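Local coordinates for hypothetical protein (Vibrio cholerae, PDB 2V1L) that is of unknown function but is encoded on a Vibrio cholerae pathogenicity island and shares structural homology with human p32, at residues P8-I13 against P112-R117. Numbering follows the deposited sequence.
Sequences PTHLPI and PIVGNR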
# COMPACT_ATOMS: atom_id res chain seq x y z
N PRO A 8 -5.28 -0.85 -14.84
CA PRO A 8 -4.12 -0.01 -14.59
C PRO A 8 -4.52 1.19 -13.70
O PRO A 8 -5.70 1.33 -13.36
CB PRO A 8 -3.76 0.47 -16.00
CG PRO A 8 -5.15 0.45 -16.76
CD PRO A 8 -6.17 -0.20 -15.82
N THR A 9 -3.56 2.03 -13.30
CA THR A 9 -3.85 3.23 -12.50
C THR A 9 -3.00 4.40 -12.99
O THR A 9 -2.11 4.22 -13.84
CB THR A 9 -3.60 3.02 -10.97
OG1 THR A 9 -2.21 3.16 -10.67
CG2 THR A 9 -4.09 1.67 -10.50
N HIS A 10 -3.26 5.59 -12.44
CA HIS A 10 -2.60 6.83 -12.85
C HIS A 10 -1.30 7.10 -12.10
O HIS A 10 -0.67 8.15 -12.28
CB HIS A 10 -3.56 8.03 -12.71
CG HIS A 10 -4.75 7.96 -13.64
ND1 HIS A 10 -4.90 8.79 -14.72
CD2 HIS A 10 -5.82 7.13 -13.65
CE1 HIS A 10 -6.02 8.49 -15.35
NE2 HIS A 10 -6.59 7.48 -14.73
N LEU A 11 -0.91 6.16 -11.25
CA LEU A 11 0.38 6.21 -10.56
C LEU A 11 1.30 5.12 -11.12
O LEU A 11 0.83 4.06 -11.50
CB LEU A 11 0.18 6.04 -9.05
CG LEU A 11 -0.39 7.28 -8.34
CD1 LEU A 11 -0.56 7.01 -6.87
CD2 LEU A 11 0.46 8.52 -8.58
N PRO A 12 2.62 5.39 -11.18
CA PRO A 12 3.52 4.43 -11.80
C PRO A 12 3.82 3.21 -10.91
O PRO A 12 4.96 3.04 -10.45
CB PRO A 12 4.78 5.26 -12.04
CG PRO A 12 4.78 6.26 -10.97
CD PRO A 12 3.34 6.57 -10.67
N ILE A 13 2.80 2.38 -10.69
CA ILE A 13 2.95 1.13 -9.96
C ILE A 13 3.93 0.25 -10.74
O ILE A 13 3.78 0.08 -11.97
CB ILE A 13 1.59 0.41 -9.71
CG1 ILE A 13 0.64 1.32 -8.90
CG2 ILE A 13 1.78 -0.89 -8.93
CD1 ILE A 13 -0.76 0.78 -8.74
N PRO A 112 -6.24 15.18 -5.89
CA PRO A 112 -6.45 14.15 -6.88
C PRO A 112 -5.13 13.64 -7.44
O PRO A 112 -4.12 14.36 -7.44
CB PRO A 112 -7.29 14.86 -7.96
CG PRO A 112 -7.76 16.17 -7.32
CD PRO A 112 -6.65 16.51 -6.38
N ILE A 113 -5.15 12.40 -7.91
CA ILE A 113 -3.94 11.74 -8.38
C ILE A 113 -3.58 12.05 -9.87
O ILE A 113 -2.42 12.34 -10.19
CB ILE A 113 -4.10 10.23 -8.17
CG1 ILE A 113 -3.94 9.87 -6.68
CG2 ILE A 113 -3.16 9.44 -9.06
CD1 ILE A 113 -4.53 8.50 -6.30
N VAL A 114 -4.59 12.02 -10.74
CA VAL A 114 -4.41 11.95 -12.21
C VAL A 114 -3.14 12.57 -12.83
O VAL A 114 -2.16 11.85 -13.10
CB VAL A 114 -5.71 12.36 -12.96
CG1 VAL A 114 -5.44 12.73 -14.43
CG2 VAL A 114 -6.70 11.21 -12.91
N GLY A 115 -3.14 13.89 -13.05
CA GLY A 115 -1.99 14.55 -13.71
C GLY A 115 -1.17 15.31 -12.68
O GLY A 115 -0.58 16.35 -12.98
N ASN A 116 -1.14 14.76 -11.47
CA ASN A 116 -0.58 15.43 -10.31
C ASN A 116 0.82 14.92 -9.96
O ASN A 116 1.04 13.72 -9.80
CB ASN A 116 -1.57 15.31 -9.14
CG ASN A 116 -1.12 16.05 -7.91
OD1 ASN A 116 0.06 16.13 -7.62
ND2 ASN A 116 -2.08 16.58 -7.15
N ARG A 117 1.75 15.86 -9.83
CA ARG A 117 3.18 15.59 -9.75
C ARG A 117 3.68 15.31 -8.33
O ARG A 117 4.66 14.57 -8.16
CB ARG A 117 3.94 16.77 -10.37
CG ARG A 117 5.44 16.61 -10.48
CD ARG A 117 6.05 17.71 -11.35
NE ARG A 117 5.68 19.08 -10.95
CZ ARG A 117 6.07 19.66 -9.81
NH1 ARG A 117 6.80 18.99 -8.94
NH2 ARG A 117 5.71 20.91 -9.53
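His10 meets Val114 and Ile113. At the base, CB of His10 lies 3.9 Å from CG2 of Ile113 and also nears CA of Val114. Beyond CB, CG, ND1 and CE1 pass under one methyl, CG2 of Val114, with ND1 nearest at 3.5 Å; at the tip, NE2 of His10 is farther from Val114 CG2, at 4.2 Å. Two measures make this a CH-pi contact over the face: Val114 CG2 stands 3.7 Å from the His10 ring centroid and 20° off the ring normal. The methyl is displaced toward the rim on the ND1-CE1 side, while the two side chains run alongside each other. In His10, CG sits beside the backbone N (chi1 -65°), and chi2 of -109° turns the ring's face to the valine.

Leu11 and Ile113 form the buried part. Leu11 CG approaches CG2 of Ile113 to 3.6 Å and its CD2 follows at 3.8 Å, the side chains crossing at roughly a right angle; Phe98 and Tyr123 also touch this leucine, and Phe103 touches the isoleucine. No hydrogen bond links the segments; the join rests on the CH-pi contact and the Leu11-Ile113 packing. Each segment has internal bonds: Ile13 N to Leu11 O (2.7 Å) closes an inverse gamma turn centred on Pro12, and Asn116 N donates to Ile113 O at 3.0 Å. Asn116 OD1 accepts weak bonds from backbone N of Asp118 and Ala119, marking an N-cap. The contact thus packs the loop preceding helix 15-29 against a strand-to-helix connection, from strand 111-112 into the capped start of helix 117-135.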